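Local coordinates for protein 4-oxalocrotonate decarboxylase NahK (Pseudomonas putida, PDB 5D2K) that catalyses the metal-assisted decarboxylation of (3E)-2-oxohex-3-enedioate to 2-oxopent-4-enoate and carbon dioxide, a step in naphthalene degradation, at residues S118-A123 with G234-T239; M194-E199 with D252-R257. The protein carries 1 engineered substitution. All blocks are in the same frame, centred on the assembly; numbering follows the deposited sequence.

Contact 1. Residues S118-A123 with G234-T239; sequences SVVTKA and GTFIMT
T121, the last residue of strand 112-121, meets G234 and T235, which lead into the antiparallel strand 236-238. Its backbone N bonds the carbonyl, T121 N to T235 O at 3.0 Å. From CB the T121 side chain splits two ways. CB itself lies beside the carbonyl oxygen of T235. OG1 sits between the backbone N and the carbonyl carbon (chi1 68°). T121 OG1 accepts a hydrogen bond from T235 N at 3.2 Å and a weak one from G234 N at 3.1 Å, and it has a further weak bond to the carbonyl of P232. T121 CG2, the other branch, lies near T235 O and touches I237 CD1 at 4.0 Å. G234 N also makes a weak bond to T121 O. G234 has positive phi, and a side chain there would jam against the preceding carbonyl.

Further along, V119 and I237 form a hydrogen-bonded pair. The bond from I237 N to V119 O is 2.8 Å long and nearly straight at 166°. V119 CG2 packs on I237 CB on the face that helix 213-225 covers. On the other face V120 CG2 lies at the edge of the F236 ring, 3.9 Å from F236 CD1. S118 OG is hydrogen-bonded to T145 OG1. S118 OG also lies 3.3 Å from M238 CG and near the F236 ring. M238 stands close to the metal ligands E116 and E147. The ladder thus ends with T121 OG1 taking up two backbone N-H groups, one of them weakly, while M238 at its other end lies beside the magnesium site.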
loop_
_atom_site.group_PDB
_atom_site.type_symbol
_atom_site.label_atom_id
_atom_site.label_comp_id
_atom_site.label_asym_id
_atom_site.label_seq_id
_atom_site.Cartn_x
_atom_site.Cartn_y
_atom_site.Cartn_z
ATOM N N SER A 118 6.746 7.328 2.958
ATOM C CA SER A 118 7.148 6.873 1.635
ATOM C C SER A 118 8.525 7.381 1.278
ATOM O O SER A 118 9.012 8.353 1.862
ATOM C CB SER A 118 6.159 7.344 0.569
ATOM O OG SER A 118 4.858 6.901 0.868
ATOM N N VAL A 119 9.135 6.720 0.302
ATOM C CA VAL A 119 10.410 7.169 -0.253
ATOM C C VAL A 119 10.304 7.256 -1.763
ATOM O O VAL A 119 9.461 6.596 -2.374
ATOM C CB VAL A 119 11.595 6.225 0.118
ATOM C CG1 VAL A 119 11.788 6.173 1.626
ATOM C CG2 VAL A 119 11.387 4.819 -0.461
ATOM N N VAL A 120 11.139 8.101 -2.358
ATOM C CA VAL A 120 11.347 8.087 -3.803
ATOM C C VAL A 120 12.792 7.700 -4.036
ATOM O O VAL A 120 13.683 8.257 -3.413
ATOM C CB VAL A 120 11.022 9.459 -4.448
ATOM C CG1 VAL A 120 11.507 9.519 -5.890
ATOM C CG2 VAL A 120 9.521 9.703 -4.409
ATOM N N THR A 121 13.026 6.724 -4.909
ATOM C CA THR A 121 14.385 6.248 -5.149
ATOM C C THR A 121 15.063 7.034 -6.266
ATOM O O THR A 121 14.388 7.633 -7.099
ATOM C CB THR A 121 14.411 4.754 -5.522
ATOM O OG1 THR A 121 13.814 4.559 -6.818
ATOM C CG2 THR A 121 13.665 3.928 -4.479
ATOM N N LYS A 122 16.397 7.008 -6.284
ATOM C CA LYS A 122 17.156 7.647 -7.373
ATOM C C LYS A 122 18.162 6.709 -8.045
ATOM O O LYS A 122 18.967 7.144 -8.864
ATOM C CB LYS A 122 17.883 8.903 -6.869
ATOM C CG LYS A 122 18.782 8.696 -5.657
ATOM C CD LYS A 122 19.477 10.005 -5.295
ATOM C CE LYS A 122 20.283 9.875 -4.023
ATOM N NZ LYS A 122 21.049 11.135 -3.766
ATOM N N ALA A 123 18.109 5.428 -7.694
ATOM C CA ALA A 123 18.941 4.402 -8.317
ATOM C C ALA A 123 18.190 3.089 -8.281
ATOM O O ALA A 123 17.398 2.869 -7.373
ATOM C CB ALA A 123 20.274 4.273 -7.592
ATOM N N GLY A 234 13.643 6.166 -9.458
ATOM C CA GLY A 234 12.551 7.118 -9.560
ATOM C C GLY A 234 11.215 6.586 -9.090
ATOM O O GLY A 234 10.179 7.190 -9.360
ATOM N N THR A 235 11.228 5.458 -8.386
ATOM C CA THR A 235 9.995 4.846 -7.915
ATOM C C THR A 235 9.565 5.381 -6.549
ATOM O O THR A 235 10.369 5.483 -5.624
ATOM C CB THR A 235 10.132 3.308 -7.840
ATOM O OG1 THR A 235 10.514 2.807 -9.134
ATOM C CG2 THR A 235 8.814 2.642 -7.409
ATOM N N PHE A 236 8.280 5.706 -6.450
ATOM C CA PHE A 236 7.633 6.086 -5.192
ATOM C C PHE A 236 7.195 4.812 -4.482
ATOM O O PHE A 236 6.511 3.981 -5.071
ATOM C CB PHE A 236 6.451 7.017 -5.496
ATOM C CG PHE A 236 5.578 7.370 -4.313
ATOM C CD1 PHE A 236 5.901 8.428 -3.484
ATOM C CD2 PHE A 236 4.379 6.717 -4.108
ATOM C CE1 PHE A 236 5.059 8.789 -2.434
ATOM C CE2 PHE A 236 3.538 7.073 -3.059
ATOM C CZ PHE A 236 3.888 8.107 -2.222
ATOM N N ILE A 237 7.618 4.651 -3.224
ATOM C CA ILE A 237 7.303 3.455 -2.432
ATOM C C ILE A 237 6.670 3.805 -1.094
ATOM O O ILE A 237 7.286 4.489 -0.276
ATOM C CB ILE A 237 8.568 2.606 -2.140
ATOM C CG1 ILE A 237 9.347 2.309 -3.419
ATOM C CG2 ILE A 237 8.199 1.315 -1.392
ATOM C CD1 ILE A 237 10.701 1.672 -3.132
ATOM N N MET A 238 5.463 3.306 -0.852
ATOM C CA MET A 238 4.822 3.450 0.457
ATOM C C MET A 238 5.230 2.261 1.308
ATOM O O MET A 238 4.934 1.124 0.944
ATOM C CB MET A 238 3.299 3.517 0.317
ATOM C CG MET A 238 2.823 4.698 -0.493
ATOM S SD MET A 238 1.015 4.823 -0.518
ATOM C CE MET A 238 0.623 4.734 1.186
ATOM N N THR A 239 5.903 2.497 2.434
ATOM C CA THR A 239 6.611 1.392 3.076
ATOM C C THR A 239 5.792 0.594 4.078
ATOM O O THR A 239 6.238 -0.467 4.517
ATOM C CB THR A 239 7.918 1.884 3.771
ATOM O OG1 THR A 239 7.620 2.849 4.788
ATOM C CG2 THR A 239 8.890 2.500 2.742
#

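Contact 2. Residues M194-E199 with D252-R257; sequences MEKNGE and DNITVR. With EDO (1,2-ethanediol), chain I.
The guanidinium of R257 has T255 CG2 over the centre of one face, 4.1 Å above the plane, and E195 OE2 at its edge. R257 holds E195 in a side-on salt bridge, NE and NH2 each taking one carboxylate oxygen. R257 NE gives E195 OE2 a bond of 2.8 Å, in the guanidinium plane but from above the carboxylate plane. R257 NH2 reaches E195 OE1 from its syn side at 3.1 Å, but tilted from both planes and less straight than the NE bond. The two planes stand 67° apart. With CG anti to the carbonyl carbon (chi1 -59°) and the chain extended beyond it, the E195 carboxylate comes to the R257 guanidinium. Water 1 donates to OE1. An alanine in place of E195 would probably leave the R257 guanidinium without its carboxylate mate and free to turn.

At the other end the N197 amide spans two residues. N197 ND2 bonds D252 OD1 at 2.9 Å, within the amide plane but above the carboxylate plane. N197 OD1 accepts N253 N at 3.0 Å, and N197 N bonds N253 O. The type I' turn from K196 to E199 joins strands 191-196 and 199-205. K196 CE passes 3.4 Å from D252 OD2. The salt bridge from K196 NZ is long, and water 2 joins NZ to OD2; P247 O and A249 N are their further partners.

Between these ends E195 and T255 form a hydrogen-bonded pair. Strand 253-258 is thus tied to the inner strand of the 191-205 hairpin by the E195-R257 salt bridge near one end and by the N197 amide at the turn. M194 CG and V256 CG2, 4.1 Å apart, add apolar contact on the side facing strand 112-121.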
loop_
_atom_site.group_PDB
_atom_site.type_symbol
_atom_site.label_atom_id
_atom_site.label_comp_id
_atom_site.label_asym_id
_atom_site.label_seq_id
_atom_site.Cartn_x
_atom_site.Cartn_y
_atom_site.Cartn_z
ATOM N N MET A 194 -1.929 10.191 14.355
ATOM C CA MET A 194 -3.135 10.258 13.525
ATOM C C MET A 194 -4.288 10.855 14.318
ATOM O O MET A 194 -4.656 10.335 15.379
ATOM C CB MET A 194 -3.515 8.871 13.010
ATOM C CG MET A 194 -4.800 8.816 12.171
ATOM S SD MET A 194 -5.349 7.116 11.860
ATOM C CE MET A 194 -4.048 6.502 10.790
ATOM N N GLU A 195 -4.845 11.945 13.803
ATOM C CA GLU A 195 -6.025 12.576 14.395
ATOM C C GLU A 195 -7.224 12.400 13.469
ATOM O O GLU A 195 -7.099 12.509 12.255
ATOM C CB GLU A 195 -5.767 14.059 14.660
ATOM C CG GLU A 195 -4.582 14.314 15.602
ATOM C CD GLU A 195 -4.291 15.787 15.820
ATOM O OE1 GLU A 195 -4.930 16.638 15.163
ATOM O OE2 GLU A 195 -3.413 16.103 16.657
ATOM N N LYS A 196 -8.385 12.117 14.047
ATOM C CA LYS A 196 -9.623 12.026 13.273
ATOM C C LYS A 196 -10.656 12.883 13.973
ATOM O O LYS A 196 -10.849 12.756 15.186
ATOM C CB LYS A 196 -10.103 10.580 13.145
ATOM C CG LYS A 196 -11.502 10.403 12.528
ATOM C CD LYS A 196 -11.865 8.918 12.473
ATOM C CE LYS A 196 -13.303 8.664 12.067
ATOM N NZ LYS A 196 -13.625 7.217 12.251
ATOM N N ASN A 197 -11.288 13.774 13.216
ATOM C CA ASN A 197 -12.321 14.647 13.765
ATOM C C ASN A 197 -11.838 15.352 15.034
ATOM O O ASN A 197 -12.555 15.448 16.034
ATOM C CB ASN A 197 -13.599 13.835 14.012
ATOM C CG ASN A 197 -14.218 13.332 12.713
ATOM O OD1 ASN A 197 -14.001 13.923 11.655
ATOM N ND2 ASN A 197 -14.982 12.237 12.782
ATOM N N GLY A 198 -10.596 15.823 14.975
ATOM C CA GLY A 198 -10.032 16.680 15.998
ATOM C C GLY A 198 -9.392 15.989 17.183
ATOM O O GLY A 198 -8.905 16.660 18.089
ATOM N N GLU A 199 -9.380 14.664 17.200
ATOM C CA GLU A 199 -8.779 13.980 18.342
ATOM C C GLU A 199 -7.810 12.880 17.933
ATOM O O GLU A 199 -7.979 12.234 16.897
ATOM C CB GLU A 199 -9.860 13.400 19.249
ATOM C CG GLU A 199 -10.690 12.315 18.614
ATOM C CD GLU A 199 -11.314 11.366 19.632
ATOM O OE1 GLU A 199 -11.262 11.660 20.848
ATOM O OE2 GLU A 199 -11.852 10.317 19.214
ATOM N N ASP A 252 -16.027 13.110 7.760
ATOM C CA ASP A 252 -14.803 13.033 8.563
ATOM C C ASP A 252 -13.683 13.931 8.033
ATOM O O ASP A 252 -13.553 14.144 6.826
ATOM C CB ASP A 252 -14.269 11.592 8.627
ATOM C CG ASP A 252 -15.142 10.666 9.446
ATOM O OD1 ASP A 252 -15.937 11.155 10.286
ATOM O OD2 ASP A 252 -15.029 9.434 9.256
ATOM N N ASN A 253 -12.864 14.441 8.942
ATOM C CA ASN A 253 -11.611 15.073 8.561
ATOM C C ASN A 253 -10.490 14.382 9.310
ATOM O O ASN A 253 -10.668 13.912 10.431
ATOM C CB ASN A 253 -11.615 16.571 8.845
ATOM C CG ASN A 253 -11.707 16.880 10.310
ATOM O OD1 ASN A 253 -10.687 16.982 11.001
ATOM N ND2 ASN A 253 -12.931 17.039 10.804
ATOM N N ILE A 254 -9.339 14.279 8.669
ATOM C CA ILE A 254 -8.193 13.676 9.327
ATOM C C ILE A 254 -6.970 14.562 9.185
ATOM O O ILE A 254 -6.835 15.329 8.222
ATOM C CB ILE A 254 -7.912 12.244 8.777
ATOM C CG1 ILE A 254 -7.505 12.264 7.297
ATOM C CG2 ILE A 254 -9.126 11.335 8.990
ATOM C CD1 ILE A 254 -6.013 12.145 7.070
ATOM N N THR A 255 -6.092 14.478 10.178
ATOM C CA THR A 255 -4.796 15.120 10.121
ATOM C C THR A 255 -3.782 14.163 10.704
ATOM O O THR A 255 -3.946 13.698 11.833
ATOM C CB THR A 255 -4.755 16.438 10.908
ATOM O OG1 THR A 255 -5.651 17.386 10.316
ATOM C CG2 THR A 255 -3.342 17.011 10.917
ATOM N N VAL A 256 -2.737 13.859 9.948
ATOM C CA VAL A 256 -1.667 13.025 10.483
ATOM C C VAL A 256 -0.398 13.862 10.631
ATOM O O VAL A 256 0.108 14.427 9.662
ATOM C CB VAL A 256 -1.396 11.804 9.600
ATOM C CG1 VAL A 256 -0.286 10.974 10.208
ATOM C CG2 VAL A 256 -2.664 10.956 9.440
ATOM N N ARG A 257 0.108 13.953 11.857
ATOM C CA ARG A 257 1.263 14.788 12.145
ATOM C C ARG A 257 2.522 13.943 12.147
ATOM O O ARG A 257 2.573 12.881 12.780
ATOM C CB ARG A 257 1.098 15.499 13.492
ATOM C CG ARG A 257 -0.216 16.261 13.605
ATOM C CD ARG A 257 -0.329 17.003 14.924
ATOM N NE ARG A 257 -1.655 17.602 15.035
ATOM C CZ ARG A 257 -2.014 18.723 14.422
ATOM N NH1 ARG A 257 -1.142 19.382 13.671
ATOM N NH2 ARG A 257 -3.247 19.187 14.561
HETATM C C1 EDO I . -12.692 5.518 19.087
HETATM O O1 EDO I . -11.552 5.011 19.795
HETATM C C2 EDO I . -12.555 7.022 18.895
HETATM O O2 EDO I . -12.256 7.633 20.156
HETATM O O HOH W 1 -6.918 17.220 13.462
HETATM O O HOH W 2 -16.160 7.633 10.760
HETATM O O HOH W 3 -8.778 15.546 12.581
#

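How the contacts relate
The two contacts lie in different beta sheets of the FAA hydrolase-like C-terminal region. Their centres are 26 Å apart, and their nearest atoms about 11 Å. Along the chain the segments alternate: 118-123, 194-199, 234-239, then 252-257. Contact 1 joins strands 112-121 and 236-238 of the mixed eight-strand sheet. Contact 2 joins strands 191-196 and 253-258 of the five-strand sheet. Strand 112-121 connects them: it carries one segment of contact 1, and its I113 and A115 pack against contact 2. It also supplies the magnesium ligands E114 and E116. The sheets therefore pack together beside the metal site, with M238 nearer to the magnesium than M194.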